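Local coordinates for protein rhamnosidase B (PDB 2OKX) that hydrolyses terminal alpha-L-rhamnose residues from glycosides as a family 78 glycoside hydrolase, probably with inversion at the anomeric carbon, at residues T818-L821 with D822-R826; S804-Y807 with Y808-L811; E781-I784 with E785-S789. All blocks are in the same frame, centred on the assembly; numbering follows the deposited sequence.

Interaction 1: residues T818-L821 with D822-R826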
loop_
_atom_site.group_PDB
_atom_site.type_symbol
_atom_site.label_atom_id
_atom_site.label_comp_id
_atom_site.label_asym_id
_atom_site.label_seq_id
_atom_site.Cartn_x
_atom_site.Cartn_y
_atom_site.Cartn_z
ATOM N N THR A 818 -32.499 -6.824 -4.096
ATOM C CA THR A 818 -33.001 -5.814 -3.172
ATOM C C THR A 818 -32.251 -5.874 -1.842
ATOM O O THR A 818 -31.917 -4.838 -1.259
ATOM C CB THR A 818 -34.515 -5.981 -2.934
ATOM O OG1 THR A 818 -35.214 -5.761 -4.167
ATOM C CG2 THR A 818 -35.010 -4.975 -1.897
ATOM N N LEU A 819 -31.981 -7.087 -1.371
ATOM C CA LEU A 819 -31.253 -7.273 -0.123
ATOM C C LEU A 819 -29.833 -6.737 -0.300
ATOM O O LEU A 819 -29.242 -6.188 0.631
ATOM C CB LEU A 819 -31.189 -8.755 0.244
ATOM C CG LEU A 819 -30.496 -9.056 1.576
ATOM C CD1 LEU A 819 -31.295 -8.431 2.716
ATOM C CD2 LEU A 819 -30.376 -10.564 1.771
ATOM N N MET A 820 -29.292 -6.919 -1.501
ATOM C CA MET A 820 -27.953 -6.445 -1.824
ATOM C C MET A 820 -27.936 -4.922 -1.717
ATOM O O MET A 820 -27.043 -4.347 -1.094
ATOM C CB MET A 820 -27.568 -6.877 -3.245
ATOM C CG MET A 820 -26.153 -6.496 -3.663
ATOM S SD MET A 820 -25.916 -6.560 -5.462
ATOM C CE MET A 820 -26.120 -8.314 -5.776
ATOM N N LEU A 821 -28.927 -4.269 -2.318
ATOM C CA LEU A 821 -29.004 -2.813 -2.264
ATOM C C LEU A 821 -29.134 -2.297 -0.838
ATOM O O LEU A 821 -28.480 -1.320 -0.463
ATOM C CB LEU A 821 -30.185 -2.292 -3.092
ATOM C CG LEU A 821 -30.059 -2.381 -4.611
ATOM C CD1 LEU A 821 -31.185 -1.578 -5.253
ATOM C CD2 LEU A 821 -28.708 -1.835 -5.050
ATOM N N ASP A 822 -29.981 -2.937 -0.042
ATOM C CA ASP A 822 -30.150 -2.493 1.334
ATOM C C ASP A 822 -28.875 -2.674 2.142
ATOM O O ASP A 822 -28.578 -1.869 3.025
ATOM C CB ASP A 822 -31.313 -3.223 2.008
ATOM C CG ASP A 822 -32.662 -2.733 1.520
ATOM O OD1 ASP A 822 -32.759 -1.563 1.092
ATOM O OD2 ASP A 822 -33.633 -3.509 1.580
ATOM N N ASP A 823 -28.117 -3.724 1.844
ATOM C CA ASP A 823 -26.870 -3.963 2.557
ATOM C C ASP A 823 -25.878 -2.863 2.179
ATOM O O ASP A 823 -25.192 -2.306 3.038
ATOM C CB ASP A 823 -26.284 -5.330 2.195
ATOM C CG ASP A 823 -25.176 -5.758 3.147
ATOM O OD1 ASP A 823 -25.491 -6.363 4.193
ATOM O OD2 ASP A 823 -23.993 -5.476 2.857
ATOM N N ILE A 824 -25.801 -2.556 0.887
ATOM C CA ILE A 824 -24.901 -1.512 0.419
ATOM C C ILE A 824 -25.274 -0.188 1.082
ATOM O O ILE A 824 -24.409 0.522 1.599
ATOM C CB ILE A 824 -24.966 -1.376 -1.125
ATOM C CG1 ILE A 824 -24.303 -2.594 -1.774
ATOM C CG2 ILE A 824 -24.275 -0.093 -1.581
ATOM C CD1 ILE A 824 -24.464 -2.658 -3.282
ATOM N N ARG A 825 -26.562 0.137 1.079
ATOM C CA ARG A 825 -27.032 1.374 1.692
ATOM C C ARG A 825 -26.589 1.480 3.150
ATOM O O ARG A 825 -26.086 2.515 3.576
ATOM C CB ARG A 825 -28.557 1.455 1.623
ATOM C CG ARG A 825 -29.093 1.758 0.232
ATOM C CD ARG A 825 -30.539 1.331 0.079
ATOM N NE ARG A 825 -31.080 1.760 -1.208
ATOM C CZ ARG A 825 -32.054 1.134 -1.860
ATOM N NH1 ARG A 825 -32.601 0.034 -1.355
ATOM N NH2 ARG A 825 -32.486 1.618 -3.015
ATOM N N ARG A 826 -26.772 0.404 3.906
ATOM C CA ARG A 826 -26.406 0.399 5.316
ATOM C C ARG A 826 -24.903 0.460 5.550
ATOM O O ARG A 826 -24.406 1.342 6.258
ATOM C CB ARG A 826 -26.977 -0.845 6.009
ATOM C CG ARG A 826 -26.449 -1.058 7.426
ATOM C CD ARG A 826 -27.173 -2.179 8.176
ATOM N NE ARG A 826 -27.303 -3.405 7.391
ATOM C CZ ARG A 826 -28.342 -3.685 6.611
ATOM N NH1 ARG A 826 -29.346 -2.824 6.513
ATOM N NH2 ARG A 826 -28.378 -4.821 5.927
#
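Arg825 lays its guanidinium against Leu821, one turn earlier in helix 817-833: Leu821 CB sits over one face, toward the rim, 3.8 Å from Arg825 NH1. Arginine suits this place because its extended chain passes over the Leu821 carbonyl and carries the flat charged group to Leu821 CB and to the acids around it. Arg825 NH1 makes a salt bridge with Asp822 OD1 at 2.9 Å; the carboxylate oxygen lies close to the guanidinium plane, while the nitrogen reaches that oxygen from above the carboxylate plane. The other two nitrogens are also taken, NE by Asp543 and NH2 by Asp897, so three acids hold the group and fix its rotation. The helix belongs to the (alpha/alpha)6 barrel of six helical hairpins, and its i to i+4 backbone bonds satisfy the carbonyls of residues 818-821, Arg825 N meeting Leu821 O at 2.9 Å. Asp823 OD2 is held by Tyr808 and Asn827, while OD1 bonds a glycerol, probably from the crystallisation liquor. On the buried side, Met820 CG packs on Ile824 CD1 at 4.2 Å, flexible and branched apolar chains that need no polar partner there; Ile824 also touches Leu546 and Thr549 of helix 544-559.

Interaction 2: residues S804-Y807 with Y808-L811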
loop_
_atom_site.group_PDB
_atom_site.type_symbol
_atom_site.label_atom_id
_atom_site.label_comp_id
_atom_site.label_asym_id
_atom_site.label_seq_id
_atom_site.Cartn_x
_atom_site.Cartn_y
_atom_site.Cartn_z
ATOM N N SER A 804 -17.831 -8.583 1.877
ATOM C CA SER A 804 -19.145 -8.172 1.382
ATOM C C SER A 804 -19.252 -8.443 -0.118
ATOM O O SER A 804 -20.320 -8.786 -0.619
ATOM C CB SER A 804 -19.384 -6.678 1.640
ATOM O OG SER A 804 -19.657 -6.415 3.007
ATOM N N PHE A 805 -18.139 -8.290 -0.830
ATOM C CA PHE A 805 -18.122 -8.511 -2.277
ATOM C C PHE A 805 -18.578 -9.929 -2.601
ATOM O O PHE A 805 -19.427 -10.137 -3.472
ATOM C CB PHE A 805 -16.712 -8.282 -2.834
ATOM C CG PHE A 805 -16.658 -8.163 -4.336
ATOM C CD1 PHE A 805 -16.977 -9.246 -5.151
ATOM C CD2 PHE A 805 -16.272 -6.966 -4.934
ATOM C CE1 PHE A 805 -16.913 -9.141 -6.543
ATOM C CE2 PHE A 805 -16.201 -6.847 -6.321
ATOM C CZ PHE A 805 -16.522 -7.937 -7.130
ATOM N N PHE A 806 -18.003 -10.902 -1.904
ATOM C CA PHE A 806 -18.358 -12.298 -2.118
ATOM C C PHE A 806 -19.812 -12.521 -1.712
ATOM O O PHE A 806 -20.535 -13.285 -2.350
ATOM C CB PHE A 806 -17.418 -13.205 -1.314
ATOM C CG PHE A 806 -15.981 -13.127 -1.757
ATOM C CD1 PHE A 806 -15.608 -13.545 -3.029
ATOM C CD2 PHE A 806 -15.001 -12.615 -0.910
ATOM C CE1 PHE A 806 -14.279 -13.454 -3.456
ATOM C CE2 PHE A 806 -13.669 -12.521 -1.325
ATOM C CZ PHE A 806 -13.308 -12.940 -2.599
ATOM N N TYR A 807 -20.242 -11.835 -0.659
ATOM C CA TYR A 807 -21.616 -11.950 -0.182
ATOM C C TYR A 807 -22.591 -11.462 -1.260
ATOM O O TYR A 807 -23.643 -12.070 -1.484
ATOM C CB TYR A 807 -21.780 -11.137 1.105
ATOM C CG TYR A 807 -23.185 -11.094 1.668
ATOM C CD1 TYR A 807 -23.931 -12.262 1.846
ATOM C CD2 TYR A 807 -23.759 -9.885 2.041
ATOM C CE1 TYR A 807 -25.216 -12.218 2.386
ATOM C CE2 TYR A 807 -25.036 -9.829 2.582
ATOM C CZ TYR A 807 -25.758 -10.998 2.750
ATOM O OH TYR A 807 -27.016 -10.929 3.292
ATOM N N TYR A 808 -22.234 -10.371 -1.932
ATOM C CA TYR A 808 -23.090 -9.826 -2.984
ATOM C C TYR A 808 -23.137 -10.770 -4.185
ATOM O O TYR A 808 -24.173 -10.899 -4.839
ATOM C CB TYR A 808 -22.605 -8.433 -3.411
ATOM C CG TYR A 808 -22.647 -7.394 -2.299
ATOM C CD1 TYR A 808 -23.454 -7.572 -1.174
ATOM C CD2 TYR A 808 -21.885 -6.225 -2.381
ATOM C CE1 TYR A 808 -23.499 -6.608 -0.148
ATOM C CE2 TYR A 808 -21.924 -5.260 -1.368
ATOM C CZ TYR A 808 -22.730 -5.458 -0.257
ATOM O OH TYR A 808 -22.770 -4.505 0.739
ATOM N N GLU A 809 -22.022 -11.429 -4.482
ATOM C CA GLU A 809 -22.008 -12.372 -5.596
ATOM C C GLU A 809 -22.996 -13.491 -5.269
ATOM O O GLU A 809 -23.679 -14.012 -6.156
ATOM C CB GLU A 809 -20.605 -12.946 -5.813
ATOM C CG GLU A 809 -19.637 -11.991 -6.513
ATOM C CD GLU A 809 -18.296 -12.639 -6.839
ATOM O OE1 GLU A 809 -17.516 -12.919 -5.904
ATOM O OE2 GLU A 809 -18.024 -12.874 -8.034
ATOM N N ALA A 810 -23.075 -13.846 -3.988
ATOM C CA ALA A 810 -23.992 -14.881 -3.534
ATOM C C ALA A 810 -25.437 -14.393 -3.645
ATOM O O ALA A 810 -26.318 -15.145 -4.073
ATOM C CB ALA A 810 -23.678 -15.272 -2.084
ATOM N N LEU A 811 -25.685 -13.140 -3.262
ATOM C CA LEU A 811 -27.039 -12.590 -3.343
ATOM C C LEU A 811 -27.495 -12.505 -4.800
ATOM O O LEU A 811 -28.675 -12.679 -5.097
ATOM C CB LEU A 811 -27.110 -11.202 -2.687
ATOM C CG LEU A 811 -26.911 -11.149 -1.166
ATOM C CD1 LEU A 811 -26.954 -9.704 -0.692
ATOM C CD2 LEU A 811 -27.997 -11.963 -0.471
#
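Helix 801-813 is a buried element of the helical barrel, and over residues 804-811 aromatic side chains dominate its surface. Tyr807 and Leu811, one turn apart, make a CH-pi contact: Leu811 CD1 stands over one ring face, 4.0 Å from the centroid of the Tyr807 ring and 22° off its normal. Tyr807 CG lies anti to the backbone N (chi1 176°), which brings one ring face over the leucine methyls. Tyr808 folds the other way, its CG beside its own backbone N, and lays a ring face over the carbonyl of Ser804, with Ser804 O 3.2 Å from Tyr808 CG. That same oxygen accepts the Tyr808 N-H at 2.8 Å. Ser804, small enough for its CB to lie 4.0 Å from Tyr808 CZ, turns its hydroxyl to Tyr843. Glu809 brings its carboxylate to the edge of the Phe805 ring, CD 3.8 Å from Phe805 CE1, the planes 83° apart. It also runs alongside Phe806, Glu809 OE1 3.5 Å from Phe806 CD1; the positive ring edge of Phe805 probably suits an acid, whose charge is met by Arg581. Phe805 and Phe806 pack on helix 577-590, Tyr807 and Ala810 on helix 764-772, Tyr808 and Leu811 on helix 817-833.

Interaction 3: residues E781-I784 with E785-S789; sequences EAVI and EGYLS
Tyr787 and Val783 form an i to i+4 side-chain contact within helix 778-789, a partly buried helix toward the periphery of the enzyme, about 36 Å from the centre of the chain to the centre of the contact. The two side chains lie side by side and point the same way, with Val783 CG1 3.8 Å from Tyr787 CZ. A short, branched valine is enough here, because the tyrosine ring runs back along the helix to reach it. Tyr787 CG stands anti to its carbonyl carbon (chi1 -66°), which lets one ring face come over Val783 O, the oxygen lying 3.7 Å from Tyr787 CG. That oxygen also accepts the Tyr787 N-H at 3.3 Å and a weak bond from Gly786 N, so it is shared between two backbone donors near the end of the helix. The tyrosine's hydroxyl bonds the carbonyl of Arg746, and its ring meets Phe795 edge-to-face, which gives an aromatic residue with a polar end good use of both parts.

The helix is one of those that build the six-hairpin domain, and its buried side carries Ile784 and Leu788. Ile784 CG2 approaches Leu788 CG at 4.4 Å, a loose apolar contact, and both residues also pack on Tyr771 of helix 764-772. Leu788 N bonds Ile784 O at 2.9 Å, the donor lying in the carbonyl plane.

Also beside Tyr771, Glu781 and Glu785 bring like charges near each other, OE1 to OE1 4.0 Å, with the carboxylate planes turned 76° apart. Such a pair would probably raise the cost of keeping both groups charged, though Glu785 OE1 is hydrogen-bonded to the hydroxyl of Tyr771, which probably eases it.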
loop_
_atom_site.group_PDB
_atom_site.type_symbol
_atom_site.label_atom_id
_atom_site.label_comp_id
_atom_site.label_asym_id
_atom_site.label_seq_id
_atom_site.Cartn_x
_atom_site.Cartn_y
_atom_site.Cartn_z
ATOM N N GLU A 781 -28.105 -26.259 0.121
ATOM C CA GLU A 781 -28.069 -25.015 -0.633
ATOM C C GLU A 781 -29.199 -24.123 -0.136
ATOM O O GLU A 781 -28.991 -22.949 0.173
ATOM C CB GLU A 781 -28.244 -25.290 -2.124
ATOM C CG GLU A 781 -28.108 -24.054 -2.995
ATOM C CD GLU A 781 -28.186 -24.375 -4.472
ATOM O OE1 GLU A 781 -27.987 -23.458 -5.294
ATOM O OE2 GLU A 781 -28.450 -25.547 -4.814
ATOM N N ALA A 782 -30.395 -24.697 -0.055
ATOM C CA ALA A 782 -31.569 -23.970 0.407
ATOM C C ALA A 782 -31.331 -23.411 1.802
ATOM O O ALA A 782 -31.719 -22.283 2.105
ATOM C CB ALA A 782 -32.785 -24.892 0.415
ATOM N N VAL A 783 -30.693 -24.210 2.653
ATOM C CA VAL A 783 -30.406 -23.783 4.016
ATOM C C VAL A 783 -29.489 -22.565 3.999
ATOM O O VAL A 783 -29.733 -21.587 4.706
ATOM C CB VAL A 783 -29.726 -24.909 4.831
ATOM C CG1 VAL A 783 -29.437 -24.429 6.248
ATOM C CG2 VAL A 783 -30.622 -26.135 4.866
ATOM N N ILE A 784 -28.436 -22.629 3.190
ATOM C CA ILE A 784 -27.492 -21.519 3.093
ATOM C C ILE A 784 -28.207 -20.256 2.617
ATOM O O ILE A 784 -27.967 -19.166 3.138
ATOM C CB ILE A 784 -26.331 -21.846 2.121
ATOM C CG1 ILE A 784 -25.584 -23.096 2.596
ATOM C CG2 ILE A 784 -25.366 -20.670 2.044
ATOM C CD1 ILE A 784 -24.988 -22.976 3.983
ATOM N N GLU A 785 -29.094 -20.406 1.638
ATOM C CA GLU A 785 -29.841 -19.268 1.113
ATOM C C GLU A 785 -30.664 -18.588 2.198
ATOM O O GLU A 785 -30.877 -17.374 2.160
ATOM C CB GLU A 785 -30.745 -19.713 -0.040
ATOM C CG GLU A 785 -29.965 -20.140 -1.270
ATOM C CD GLU A 785 -30.848 -20.445 -2.465
ATOM O OE1 GLU A 785 -30.295 -20.688 -3.560
ATOM O OE2 GLU A 785 -32.089 -20.446 -2.313
ATOM N N GLY A 786 -31.125 -19.369 3.171
ATOM C CA GLY A 786 -31.897 -18.796 4.256
ATOM C C GLY A 786 -30.994 -17.900 5.084
ATOM O O GLY A 786 -31.398 -16.821 5.528
ATOM N N TYR A 787 -29.761 -18.353 5.290
ATOM C CA TYR A 787 -28.783 -17.591 6.055
ATOM C C TYR A 787 -28.456 -16.293 5.319
ATOM O O TYR A 787 -28.297 -15.242 5.940
ATOM C CB TYR A 787 -27.505 -18.418 6.249
ATOM C CG TYR A 787 -27.684 -19.652 7.116
ATOM C CD1 TYR A 787 -26.745 -20.683 7.092
ATOM C CD2 TYR A 787 -28.787 -19.787 7.962
ATOM C CE1 TYR A 787 -26.898 -21.821 7.888
ATOM C CE2 TYR A 787 -28.950 -20.920 8.763
ATOM C CZ TYR A 787 -28.004 -21.931 8.718
ATOM O OH TYR A 787 -28.167 -23.057 9.496
ATOM N N LEU A 788 -28.360 -16.373 3.995
ATOM C CA LEU A 788 -28.060 -15.202 3.179
ATOM C C LEU A 788 -29.103 -14.105 3.387
ATOM O O LEU A 788 -28.754 -12.940 3.596
ATOM C CB LEU A 788 -28.000 -15.584 1.694
ATOM C CG LEU A 788 -26.930 -16.595 1.266
ATOM C CD1 LEU A 788 -26.975 -16.769 -0.244
ATOM C CD2 LEU A 788 -25.547 -16.119 1.700
ATOM N N SER A 789 -30.378 -14.479 3.339
ATOM C CA SER A 789 -31.460 -13.515 3.524
ATOM C C SER A 789 -31.655 -13.120 4.986
ATOM O O SER A 789 -32.148 -12.030 5.279
ATOM C CB SER A 789 -32.771 -14.074 2.960
ATOM O OG SER A 789 -33.101 -15.308 3.570
#

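Overall arrangement
The three contacts lie on successive helices of one domain, 778-789, 801-813 and 817-833, and are all local, one turn apart along their own helix. Interaction 2 is the buried one, chiefly aromatic and apolar; interactions 1 and 3 are partly buried and carry acids that are only partly exposed, but interaction 1 pairs Asp822 with an arginine, whereas interaction 3 sets two glutamates near each other. Helix 801-813 touches both of the others and bonds them through tyrosine hydroxyls, Tyr808 toward interaction 1 and Tyr807 toward the Leu788 carbonyl of interaction 3. Leu819 joins the set, packing on Leu811 and on the 788-789 backbone.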